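Local coordinates for conserved Archaeal protein (Sulfolobus acidocaldarius, PDB 4OPC) that uses FAD to hydrogenate the double bonds of geranylgeranyl chains, turning unsaturated archaeol phospholipids into the saturated lipids of archaeal membranes, at residues V35-W40 with L120-K125; V154-G159 with G288-T293. One frame throughout, in Å; residues are numbered along the deposited sequence.

Contact 1: V35-W40 with L120-K125. With FDA (dihydroflavine-adenine dinucleotide), chain B.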
ATOM      1  N   VAL A  35     -16.666   7.062  -9.508  1.00 11.32           N
ATOM      2  CA  VAL A  35     -16.584   8.492  -9.245  1.00 13.35           C
ATOM      3  C   VAL A  35     -15.248   8.833  -8.596  1.00 10.66           C
ATOM      4  O   VAL A  35     -14.655   8.009  -7.886  1.00 11.78           O
ATOM      5  CB  VAL A  35     -17.735   8.984  -8.331  1.00 12.56           C
ATOM      6  CG1 VAL A  35     -19.097   8.711  -8.991  1.00 14.76           C
ATOM      7  CG2 VAL A  35     -17.665   8.352  -6.941  1.00 13.98           C
ATOM      8  N   ASP A  36     -14.763  10.036  -8.844  1.00 12.58           N
ATOM      9  CA  ASP A  36     -13.609  10.544  -8.125  1.00 12.36           C
ATOM     10  C   ASP A  36     -13.784  12.037  -7.907  1.00 12.94           C
ATOM     11  O   ASP A  36     -14.233  12.757  -8.806  1.00 13.50           O
ATOM     12  CB  ASP A  36     -12.310  10.262  -8.886  1.00 13.48           C
ATOM     13  CG  ASP A  36     -11.088  10.378  -7.998  1.00 12.43           C
ATOM     14  OD1 ASP A  36     -10.729  11.512  -7.624  1.00 14.06           O
ATOM     15  OD2 ASP A  36     -10.496   9.326  -7.661  1.00 12.88           O
ATOM     16  N   SER A  37     -13.425  12.509  -6.716  1.00 13.56           N
ATOM     17  CA  SER A  37     -13.519  13.927  -6.377  1.00 13.70           C
ATOM     18  C   SER A  37     -12.629  14.818  -7.241  1.00 15.21           C
ATOM     19  O   SER A  37     -12.907  16.002  -7.387  1.00 16.89           O
ATOM     20  CB  SER A  37     -13.135  14.143  -4.915  1.00 16.61           C
ATOM     21  OG  SER A  37     -14.015  13.446  -4.051  1.00 18.45           O
ATOM     22  N   LYS A  38     -11.559  14.262  -7.793  1.00 14.40           N
ATOM     23  CA  LYS A  38     -10.616  15.048  -8.590  1.00 13.90           C
ATOM     24  C   LYS A  38     -11.116  15.259 -10.010  1.00 14.58           C
ATOM     25  O   LYS A  38     -11.848  14.432 -10.539  1.00 15.59           O
ATOM     26  CB  LYS A  38      -9.269  14.335  -8.653  1.00 14.39           C
ATOM     27  CG  LYS A  38      -8.520  14.320  -7.333  1.00 14.81           C
ATOM     28  CD  LYS A  38      -7.258  13.468  -7.415  1.00 15.04           C
ATOM     29  CE  LYS A  38      -6.528  13.475  -6.078  1.00 16.10           C
ATOM     30  NZ  LYS A  38      -5.233  12.754  -6.167  1.00 16.20           N
ATOM     31  N   PRO A  39     -10.691  16.354 -10.649  1.00 16.66           N
ATOM     32  CA  PRO A  39     -10.949  16.467 -12.086  1.00 16.81           C
ATOM     33  C   PRO A  39     -10.111  15.435 -12.826  1.00 16.09           C
ATOM     34  O   PRO A  39      -9.030  15.055 -12.349  1.00 16.45           O
ATOM     35  CB  PRO A  39     -10.437  17.869 -12.417  1.00 19.21           C
ATOM     36  CG  PRO A  39      -9.397  18.140 -11.406  1.00 18.25           C
ATOM     37  CD  PRO A  39      -9.872  17.465 -10.143  1.00 17.80           C
ATOM     38  N   TRP A  40     -10.610  14.994 -13.973  1.00 18.50           N
ATOM     39  CA  TRP A  40      -9.965  13.978 -14.790  1.00 15.94           C
ATOM     40  C   TRP A  40      -8.444  14.102 -14.878  1.00 18.05           C
ATOM     41  O   TRP A  40      -7.732  13.133 -14.621  1.00 17.72           O
ATOM     42  CB  TRP A  40     -10.547  14.012 -16.202  1.00 17.21           C
ATOM     43  CG  TRP A  40     -11.510  12.906 -16.495  1.00 20.23           C
ATOM     44  CD1 TRP A  40     -12.873  13.006 -16.633  1.00 23.84           C
ATOM     45  CD2 TRP A  40     -11.186  11.528 -16.715  1.00 19.42           C
ATOM     46  NE1 TRP A  40     -13.410  11.771 -16.927  1.00 21.87           N
ATOM     47  CE2 TRP A  40     -12.391  10.848 -16.972  1.00 20.18           C
ATOM     48  CE3 TRP A  40      -9.986  10.809 -16.730  1.00 24.30           C
ATOM     49  CZ2 TRP A  40     -12.431   9.478 -17.243  1.00 20.75           C
ATOM     50  CZ3 TRP A  40     -10.030   9.452 -16.988  1.00 22.81           C
ATOM     51  CH2 TRP A  40     -11.239   8.802 -17.243  1.00 23.01           C
ATOM     52  N   LEU A 120     -14.762  15.010 -10.666  1.00 14.37           N
ATOM     53  CA  LEU A 120     -15.211  16.101  -9.795  1.00 13.49           C
ATOM     54  C   LEU A 120     -16.480  15.724  -9.021  1.00 13.54           C
ATOM     55  O   LEU A 120     -17.339  16.576  -8.760  1.00 15.76           O
ATOM     56  CB  LEU A 120     -15.399  17.410 -10.572  1.00 17.30           C
ATOM     57  CG  LEU A 120     -14.887  18.659  -9.841  1.00 16.59           C
ATOM     58  CD1 LEU A 120     -13.353  18.650  -9.689  1.00 18.11           C
ATOM     59  CD2 LEU A 120     -15.366  19.933 -10.521  1.00 18.60           C
ATOM     60  N   THR A 121     -16.588  14.448  -8.664  1.00 13.13           N
ATOM     61  CA  THR A 121     -17.783  13.930  -8.019  1.00 12.92           C
ATOM     62  C   THR A 121     -17.417  13.213  -6.737  1.00 14.28           C
ATOM     63  O   THR A 121     -16.597  12.300  -6.743  1.00 13.67           O
ATOM     64  CB  THR A 121     -18.551  12.986  -8.960  1.00 13.38           C
ATOM     65  OG1 THR A 121     -18.984  13.728 -10.105  1.00 14.66           O
ATOM     66  CG2 THR A 121     -19.791  12.411  -8.270  1.00 14.86           C
ATOM     67  N   THR A 122     -18.019  13.644  -5.638  1.00 12.77           N
ATOM     68  CA  THR A 122     -17.689  13.098  -4.327  1.00 12.27           C
ATOM     69  C   THR A 122     -18.855  12.292  -3.770  1.00 12.92           C
ATOM     70  O   THR A 122     -20.009  12.740  -3.785  1.00 14.53           O
ATOM     71  CB  THR A 122     -17.349  14.235  -3.351  1.00 14.73           C
ATOM     72  OG1 THR A 122     -16.258  15.007  -3.869  1.00 15.97           O
ATOM     73  CG2 THR A 122     -16.964  13.681  -1.986  1.00 15.44           C
ATOM     74  N   ALA A 123     -18.558  11.085  -3.303  1.00 12.81           N
ATOM     75  CA  ALA A 123     -19.541  10.325  -2.543  1.00 14.06           C
ATOM     76  C   ALA A 123     -19.589  10.924  -1.143  1.00 14.51           C
ATOM     77  O   ALA A 123     -18.622  10.839  -0.381  1.00 16.60           O
ATOM     78  CB  ALA A 123     -19.191   8.845  -2.516  1.00 13.72           C
ATOM     79  N   MET A 124     -20.709  11.561  -0.823  1.00 14.80           N
ATOM     80  CA  MET A 124     -20.851  12.335   0.393  1.00 17.11           C
ATOM     81  C   MET A 124     -21.317  11.509   1.566  1.00 18.11           C
ATOM     82  O   MET A 124     -20.898  11.743   2.693  1.00 17.70           O
ATOM     83  CB  MET A 124     -21.829  13.484   0.172  1.00 20.41           C
ATOM     84  CG  MET A 124     -21.249  14.598  -0.682  1.00 22.14           C
ATOM     85  SD  MET A 124     -19.767  15.344   0.074  1.00 35.34           S
ATOM     86  CE  MET A 124     -19.425  16.709  -1.042  1.00 28.66           C
ATOM     87  N   LYS A 125     -22.208  10.560   1.324  1.00 14.88           N
ATOM     88  CA  LYS A 125     -22.637   9.703   2.419  1.00 19.18           C
ATOM     89  C   LYS A 125     -23.186   8.385   1.909  1.00 17.27           C
ATOM     90  O   LYS A 125     -23.702   8.303   0.794  1.00 16.87           O
ATOM     91  CB  LYS A 125     -23.649  10.402   3.322  1.00 28.68           C
ATOM     92  CG  LYS A 125     -24.995  10.593   2.709  1.00 22.87           C
ATOM     93  CD  LYS A 125     -25.949  11.249   3.703  1.00 30.81           C
ATOM     94  CE  LYS A 125     -27.225  11.706   3.019  1.00 32.75           C
ATOM     95  NZ  LYS A 125     -28.213  12.281   3.984  1.00 34.84           N
TER
HETATM   96  PA  FDA B 501      -5.368   6.890  -3.838  1.00 11.70           P
HETATM   97  O1A FDA B 501      -5.233   7.793  -2.675  1.00 12.00           O
HETATM   98  O2A FDA B 501      -4.273   6.938  -4.897  1.00 12.71           O
HETATM   99  O5B FDA B 501      -6.744   7.185  -4.563  1.00 11.03           O
HETATM  100  C5B FDA B 501      -7.935   7.451  -3.796  1.00 11.04           C
HETATM  101  C4B FDA B 501      -8.868   8.239  -4.677  1.00 11.70           C
HETATM  102  O4B FDA B 501     -10.149   8.363  -4.026  1.00 11.74           O
HETATM  103  C3B FDA B 501      -8.404   9.662  -5.005  1.00 12.68           C
HETATM  104  O3B FDA B 501      -8.269   9.845  -6.413  1.00 12.98           O
HETATM  105  C2B FDA B 501      -9.465  10.560  -4.340  1.00 12.65           C
HETATM  106  O2B FDA B 501      -9.719  11.744  -5.078  1.00 13.64           O
HETATM  107  C1B FDA B 501     -10.678   9.642  -4.318  1.00 11.82           C
HETATM  108  N9A FDA B 501     -11.688   9.901  -3.299  1.00 11.73           N
HETATM  109  C8A FDA B 501     -11.513   9.901  -1.937  1.00 11.96           C
HETATM  110  N7A FDA B 501     -12.621  10.083  -1.256  1.00 11.86           N
HETATM  111  C5A FDA B 501     -13.593  10.199  -2.240  1.00 11.31           C
HETATM  112  C6A FDA B 501     -14.991  10.354  -2.175  1.00 11.73           C
HETATM  113  N6A FDA B 501     -15.684  10.371  -1.035  1.00 13.27           N
HETATM  114  N1A FDA B 501     -15.670  10.381  -3.338  1.00 11.89           N
HETATM  115  C2A FDA B 501     -14.986  10.322  -4.486  1.00 12.57           C
HETATM  116  N3A FDA B 501     -13.677  10.136  -4.672  1.00 12.19           N
HETATM  117  C4A FDA B 501     -13.037  10.054  -3.499  1.00 11.53           C
HETATM  118  N1  FDA B 501       3.547   2.740  -3.531  1.00 10.95           N
HETATM  119  C2  FDA B 501       4.239   2.079  -4.514  1.00 11.33           C
HETATM  120  O2  FDA B 501       3.813   1.039  -5.007  1.00 11.95           O
HETATM  121  N3  FDA B 501       5.409   2.647  -4.945  1.00 11.51           N
HETATM  122  C4  FDA B 501       6.037   3.760  -4.425  1.00 11.85           C
HETATM  123  O4  FDA B 501       7.014   4.233  -5.001  1.00 12.91           O
HETATM  124  C4X FDA B 501       5.316   4.366  -3.373  1.00 11.30           C
HETATM  125  N5  FDA B 501       5.816   5.497  -2.798  1.00 11.23           N
HETATM  126  C5X FDA B 501       5.006   6.296  -2.019  1.00 10.87           C
HETATM  127  C6  FDA B 501       5.410   7.575  -1.662  1.00 11.82           C
HETATM  128  C7  FDA B 501       4.578   8.431  -0.957  1.00 11.46           C
HETATM  129  C7M FDA B 501       5.017   9.851  -0.710  1.00 12.64           C
HETATM  130  C8  FDA B 501       3.312   7.982  -0.551  1.00 11.22           C
HETATM  131  C8M FDA B 501       2.356   8.914   0.156  1.00 13.20           C
HETATM  132  C9  FDA B 501       2.907   6.689  -0.891  1.00 10.98           C
HETATM  133  C9A FDA B 501       3.728   5.851  -1.636  1.00 10.94           C
HETATM  134  N10 FDA B 501       3.335   4.553  -2.034  1.00 10.59           N
HETATM  135  C10 FDA B 501       4.073   3.883  -2.985  1.00 11.36           C
HETATM  136  C1' FDA B 501       1.989   4.019  -1.708  1.00 10.80           C
HETATM  137  C2' FDA B 501       1.027   4.209  -2.896  1.00 11.01           C
HETATM  138  O2' FDA B 501       1.144   5.529  -3.433  1.00 11.03           O
HETATM  139  C3' FDA B 501      -0.422   3.993  -2.449  1.00 11.05           C
HETATM  140  O3' FDA B 501      -0.478   2.791  -1.693  1.00 10.86           O
HETATM  141  C4' FDA B 501      -1.443   3.844  -3.586  1.00 11.09           C
HETATM  142  O4' FDA B 501      -1.299   4.875  -4.561  1.00 11.32           O
HETATM  143  C5' FDA B 501      -2.857   3.827  -3.052  1.00 10.85           C
HETATM  144  O5' FDA B 501      -3.795   3.793  -4.147  1.00 10.69           O
HETATM  145  P   FDA B 501      -5.351   3.942  -3.855  1.00 10.86           P
HETATM  146  O1P FDA B 501      -6.031   3.847  -5.158  1.00 10.79           O
HETATM  147  O2P FDA B 501      -5.803   3.007  -2.743  1.00 10.79           O
HETATM  148  O3P FDA B 501      -5.513   5.405  -3.229  1.00 10.86           O
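Ser37 and Thr122 meet hydroxyl to hydroxyl in a hydrogen bond, OG to OG1 at 2.7 Å, beside the adenine in the dinucleotide-binding Rossmann fold, where the chain leaves strand 32-35 and meets the start of strand 121-129. Ser37 OG stands anti to its own carbonyl carbon (chi1 -61°), which brings it within bonding distance of the threonine hydroxyl. Deeper in, Val35 and Thr121 cross at about a right angle, CG1 against CG2 at 3.8 Å. Further along, Leu120 turns its CD1 methyl to the ring of Pro39, 3.7 Å from CD. Backbone bonds tie the two segments together: Thr121 N gives to Asp36 O, and Leu120 N to Lys38 O.

Asp36 carries its CB away from Leu120-Lys125, and with CG anti to the backbone N (chi1 -162°) its carboxylate grips the adenosine ribose: OD1 takes O2B at 2.7 Å, OD2 takes O3B at 2.6 Å. OD1 also accepts from Lys38 N, an Asx turn, and OD2 from Gly14 N, in what is probably the glycine-rich loop of the Rossmann fold. An alanine in place of Asp36 would probably leave both ribose hydroxyls without this acceptor and the amides of Lys38 and Gly14 without their carboxylate mate. Across the contact, Ala123 holds the adenine with its backbone: N donates to N1A at 3.0 Å, and O accepts from N6A at 3.0 Å.

Contact 2: V154-G159 with G288-T293. With FDA (dihydroflavine-adenine dinucleotide), chain B.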
ATOM      1  N   VAL A 154     -20.846  -1.485  -3.278  1.00 11.30           N
ATOM      2  CA  VAL A 154     -19.974  -0.322  -3.328  1.00 11.27           C
ATOM      3  C   VAL A 154     -18.541  -0.826  -3.164  1.00 10.81           C
ATOM      4  O   VAL A 154     -18.259  -1.636  -2.271  1.00 11.99           O
ATOM      5  CB  VAL A 154     -20.291   0.675  -2.199  1.00 11.08           C
ATOM      6  CG1 VAL A 154     -19.179   1.717  -2.065  1.00 14.15           C
ATOM      7  CG2 VAL A 154     -21.614   1.386  -2.452  1.00 13.23           C
ATOM      8  N   VAL A 155     -17.649  -0.375  -4.038  1.00 11.27           N
ATOM      9  CA  VAL A 155     -16.226  -0.630  -3.874  1.00 10.93           C
ATOM     10  C   VAL A 155     -15.636   0.646  -3.299  1.00 10.61           C
ATOM     11  O   VAL A 155     -15.646   1.695  -3.950  1.00 12.64           O
ATOM     12  CB  VAL A 155     -15.559  -0.984  -5.219  1.00 10.50           C
ATOM     13  CG1 VAL A 155     -14.059  -1.099  -5.044  1.00 12.84           C
ATOM     14  CG2 VAL A 155     -16.136  -2.281  -5.769  1.00 13.58           C
ATOM     15  N   GLU A 156     -15.185   0.574  -2.048  1.00 10.38           N
ATOM     16  CA  GLU A 156     -14.640   1.722  -1.341  1.00 10.55           C
ATOM     17  C   GLU A 156     -13.144   1.777  -1.623  1.00 11.66           C
ATOM     18  O   GLU A 156     -12.369   0.971  -1.109  1.00 11.08           O
ATOM     19  CB  GLU A 156     -14.903   1.577   0.165  1.00 12.00           C
ATOM     20  CG  GLU A 156     -15.288   2.873   0.879  1.00 13.77           C
ATOM     21  CD  GLU A 156     -14.102   3.722   1.327  1.00 11.90           C
ATOM     22  OE1 GLU A 156     -13.004   3.575   0.760  1.00 12.06           O
ATOM     23  OE2 GLU A 156     -14.280   4.578   2.219  1.00 11.89           O
ATOM     24  N   ALA A 157     -12.753   2.729  -2.456  1.00 10.81           N
ATOM     25  CA  ALA A 157     -11.385   2.852  -2.930  1.00 10.10           C
ATOM     26  C   ALA A 157     -10.906   4.290  -2.716  1.00 10.61           C
ATOM     27  O   ALA A 157     -10.237   4.873  -3.575  1.00 10.53           O
ATOM     28  CB  ALA A 157     -11.311   2.463  -4.401  1.00 12.05           C
ATOM     29  N   THR A 158     -11.251   4.852  -1.561  1.00 10.28           N
ATOM     30  CA  THR A 158     -11.039   6.277  -1.295  1.00 10.77           C
ATOM     31  C   THR A 158      -9.642   6.618  -0.774  1.00 10.77           C
ATOM     32  O   THR A 158      -9.371   7.761  -0.391  1.00 11.82           O
ATOM     33  CB  THR A 158     -12.078   6.819  -0.291  1.00 11.06           C
ATOM     34  OG1 THR A 158     -11.907   6.147   0.966  1.00 11.71           O
ATOM     35  CG2 THR A 158     -13.515   6.638  -0.801  1.00 13.14           C
ATOM     36  N   GLY A 159      -8.740   5.644  -0.782  1.00 10.15           N
ATOM     37  CA  GLY A 159      -7.401   5.851  -0.244  1.00 11.30           C
ATOM     38  C   GLY A 159      -7.385   6.073   1.260  1.00  9.48           C
ATOM     39  O   GLY A 159      -8.317   5.680   1.965  1.00 11.08           O
ATOM     40  N   GLY A 288      -7.390  -1.061  -1.674  1.00 10.03           N
ATOM     41  CA  GLY A 288      -6.337  -0.060  -1.666  1.00 10.15           C
ATOM     42  C   GLY A 288      -5.984   0.467  -0.284  1.00  9.17           C
ATOM     43  O   GLY A 288      -6.187  -0.216   0.736  1.00 10.65           O
ATOM     44  N   ASP A 289      -5.459   1.687  -0.244  1.00  9.58           N
ATOM     45  CA  ASP A 289      -5.073   2.282   1.035  1.00  9.74           C
ATOM     46  C   ASP A 289      -6.234   2.318   2.032  1.00 10.29           C
ATOM     47  O   ASP A 289      -6.000   2.216   3.238  1.00 11.14           O
ATOM     48  CB  ASP A 289      -4.538   3.714   0.874  1.00 10.97           C
ATOM     49  CG  ASP A 289      -3.129   3.782   0.289  1.00 11.27           C
ATOM     50  OD1 ASP A 289      -2.504   2.730   0.043  1.00 12.29           O
ATOM     51  OD2 ASP A 289      -2.647   4.923   0.084  1.00 12.34           O
ATOM     52  N   SER A 290      -7.468   2.491   1.550  1.00  9.62           N
ATOM     53  CA  SER A 290      -8.612   2.485   2.453  1.00  9.44           C
ATOM     54  C   SER A 290      -8.732   1.169   3.205  1.00 10.64           C
ATOM     55  O   SER A 290      -9.233   1.147   4.320  1.00 11.28           O
ATOM     56  CB  SER A 290      -9.893   2.762   1.670  1.00 10.72           C
ATOM     57  OG  SER A 290     -10.994   2.826   2.558  1.00 11.75           O
ATOM     58  N   GLY A 291      -8.291   0.082   2.579  1.00  9.82           N
ATOM     59  CA  GLY A 291      -8.286  -1.233   3.200  1.00 11.30           C
ATOM     60  C   GLY A 291      -6.928  -1.641   3.747  1.00 11.00           C
ATOM     61  O   GLY A 291      -6.722  -2.807   4.081  1.00 11.03           O
ATOM     62  N   PHE A 292      -6.001  -0.691   3.808  1.00 10.50           N
ATOM     63  CA  PHE A 292      -4.643  -0.910   4.336  1.00  9.60           C
ATOM     64  C   PHE A 292      -3.880  -1.991   3.565  1.00 11.32           C
ATOM     65  O   PHE A 292      -3.284  -2.880   4.175  1.00 13.19           O
ATOM     66  CB  PHE A 292      -4.648  -1.250   5.842  1.00 11.63           C
ATOM     67  CG  PHE A 292      -5.506  -0.337   6.684  1.00 11.52           C
ATOM     68  CD1 PHE A 292      -5.591   1.028   6.422  1.00 11.66           C
ATOM     69  CD2 PHE A 292      -6.235  -0.859   7.749  1.00 11.88           C
ATOM     70  CE1 PHE A 292      -6.362   1.854   7.205  1.00 12.25           C
ATOM     71  CE2 PHE A 292      -7.028  -0.035   8.527  1.00 14.20           C
ATOM     72  CZ  PHE A 292      -7.097   1.316   8.254  1.00 14.60           C
ATOM     73  N   THR A 293      -3.854  -1.898   2.241  1.00 10.57           N
ATOM     74  CA  THR A 293      -3.186  -2.921   1.422  1.00 11.94           C
ATOM     75  C   THR A 293      -1.652  -2.774   1.236  1.00 14.57           C
ATOM     76  O   THR A 293      -1.005  -3.598   0.596  1.00 17.50           O
ATOM     77  CB  THR A 293      -3.893  -3.078   0.067  1.00 12.07           C
ATOM     78  OG1 THR A 293      -4.018  -1.793  -0.562  1.00 14.36           O
ATOM     79  CG2 THR A 293      -5.284  -3.661   0.268  1.00 12.37           C
TER
HETATM   80  PA  FDA B 501      -5.368   6.890  -3.838  1.00 11.70           P
HETATM   81  O1A FDA B 501      -5.233   7.793  -2.675  1.00 12.00           O
HETATM   82  O2A FDA B 501      -4.273   6.938  -4.897  1.00 12.71           O
HETATM   83  O5B FDA B 501      -6.744   7.185  -4.563  1.00 11.03           O
HETATM   84  C5B FDA B 501      -7.935   7.451  -3.796  1.00 11.04           C
HETATM   85  C4B FDA B 501      -8.868   8.239  -4.677  1.00 11.70           C
HETATM   86  O4B FDA B 501     -10.149   8.363  -4.026  1.00 11.74           O
HETATM   87  C3B FDA B 501      -8.404   9.662  -5.005  1.00 12.68           C
HETATM   88  O3B FDA B 501      -8.269   9.845  -6.413  1.00 12.98           O
HETATM   89  C2B FDA B 501      -9.465  10.560  -4.340  1.00 12.65           C
HETATM   90  O2B FDA B 501      -9.719  11.744  -5.078  1.00 13.64           O
HETATM   91  C1B FDA B 501     -10.678   9.642  -4.318  1.00 11.82           C
HETATM   92  N9A FDA B 501     -11.688   9.901  -3.299  1.00 11.73           N
HETATM   93  C8A FDA B 501     -11.513   9.901  -1.937  1.00 11.96           C
HETATM   94  N7A FDA B 501     -12.621  10.083  -1.256  1.00 11.86           N
HETATM   95  C5A FDA B 501     -13.593  10.199  -2.240  1.00 11.31           C
HETATM   96  C6A FDA B 501     -14.991  10.354  -2.175  1.00 11.73           C
HETATM   97  N6A FDA B 501     -15.684  10.371  -1.035  1.00 13.27           N
HETATM   98  N1A FDA B 501     -15.670  10.381  -3.338  1.00 11.89           N
HETATM   99  C2A FDA B 501     -14.986  10.322  -4.486  1.00 12.57           C
HETATM  100  N3A FDA B 501     -13.677  10.136  -4.672  1.00 12.19           N
HETATM  101  C4A FDA B 501     -13.037  10.054  -3.499  1.00 11.53           C
HETATM  102  N1  FDA B 501       3.547   2.740  -3.531  1.00 10.95           N
HETATM  103  C2  FDA B 501       4.239   2.079  -4.514  1.00 11.33           C
HETATM  104  O2  FDA B 501       3.813   1.039  -5.007  1.00 11.95           O
HETATM  105  N3  FDA B 501       5.409   2.647  -4.945  1.00 11.51           N
HETATM  106  C4  FDA B 501       6.037   3.760  -4.425  1.00 11.85           C
HETATM  107  O4  FDA B 501       7.014   4.233  -5.001  1.00 12.91           O
HETATM  108  C4X FDA B 501       5.316   4.366  -3.373  1.00 11.30           C
HETATM  109  N5  FDA B 501       5.816   5.497  -2.798  1.00 11.23           N
HETATM  110  C5X FDA B 501       5.006   6.296  -2.019  1.00 10.87           C
HETATM  111  C6  FDA B 501       5.410   7.575  -1.662  1.00 11.82           C
HETATM  112  C7  FDA B 501       4.578   8.431  -0.957  1.00 11.46           C
HETATM  113  C7M FDA B 501       5.017   9.851  -0.710  1.00 12.64           C
HETATM  114  C8  FDA B 501       3.312   7.982  -0.551  1.00 11.22           C
HETATM  115  C8M FDA B 501       2.356   8.914   0.156  1.00 13.20           C
HETATM  116  C9  FDA B 501       2.907   6.689  -0.891  1.00 10.98           C
HETATM  117  C9A FDA B 501       3.728   5.851  -1.636  1.00 10.94           C
HETATM  118  N10 FDA B 501       3.335   4.553  -2.034  1.00 10.59           N
HETATM  119  C10 FDA B 501       4.073   3.883  -2.985  1.00 11.36           C
HETATM  120  C1' FDA B 501       1.989   4.019  -1.708  1.00 10.80           C
HETATM  121  C2' FDA B 501       1.027   4.209  -2.896  1.00 11.01           C
HETATM  122  O2' FDA B 501       1.144   5.529  -3.433  1.00 11.03           O
HETATM  123  C3' FDA B 501      -0.422   3.993  -2.449  1.00 11.05           C
HETATM  124  O3' FDA B 501      -0.478   2.791  -1.693  1.00 10.86           O
HETATM  125  C4' FDA B 501      -1.443   3.844  -3.586  1.00 11.09           C
HETATM  126  O4' FDA B 501      -1.299   4.875  -4.561  1.00 11.32           O
HETATM  127  C5' FDA B 501      -2.857   3.827  -3.052  1.00 10.85           C
HETATM  128  O5' FDA B 501      -3.795   3.793  -4.147  1.00 10.69           O
HETATM  129  P   FDA B 501      -5.351   3.942  -3.855  1.00 10.86           P
HETATM  130  O1P FDA B 501      -6.031   3.847  -5.158  1.00 10.79           O
HETATM  131  O2P FDA B 501      -5.803   3.007  -2.743  1.00 10.79           O
HETATM  132  O3P FDA B 501      -5.513   5.405  -3.229  1.00 10.86           O
HETATM  133  O   HOH W   1      -8.200   2.934  -1.426  1.00 10.86           O
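Glu156 reaches Ser290 from the end of strand 153-156, its chain bent at chi2 (-85°), and OE1 accepts from Ser290 OG at 2.8 Å. The serine approaches from above the carboxylate plane, 55° out of it. OE2 takes the amides of Phe164 and Arg165.

Beyond the strand, Ala157 brings its carbonyl O near the adenosine C5B. Thr158 then turns back to Glu156 OE1, a shared acceptor: Thr158 OG1 meets it on the syn side at 2.8 Å, and Thr158 N adds a third bond. Backbone and hydroxyl donors thus surround this buried carboxylate and would be expected to favour its charged form. Thr158 also lays CB and CG2 against the adenine, CB 3.4 Å from N7A. Gly159 closes the segment against Asp289, whose CB lies 3.7 Å from Gly159 C. The positive phi of Gly159 suits glycine, and a CB there would clash with the phosphate oxygen O1A. One water joins both segments to the cofactor, accepting from Gly159 N and Ser290 N and donating to O2P at 2.7 Å. Asp289 N also donates to O2P, while its OD1 takes the ribityl O3' at 2.7 Å.

Strand 153-156 runs parallel to 9-12 on one flank and 284-286 on the other; Val155 packs on Ile316 of helix 302-322, the helix that follows the 288-293 loop.

In the fold
Contact 1 closes before contact 2 opens along the chain. Their centres lie about 15 Å apart and their nearest atoms about 6 Å, without touching. Both draw on the Rossmann-type sheet: strand 32-35 leads into 35-40, 153-156 into 157-159 and 284-286 into 288-293, with strand 9-12 between 32-35 and 153-156. Segment 120-125 follows strand 116-118 at the edge of that sheet and begins strand 121-129, an outer strand of the four-stranded sheet. What joins the two is the FAD, in its dihydro form: contact 1, nearer the periphery, holds the adenosine end, while contact 2, closer to the chain's centre, runs from the adenine past the diphosphate to the ribityl chain, on the way to the flavin.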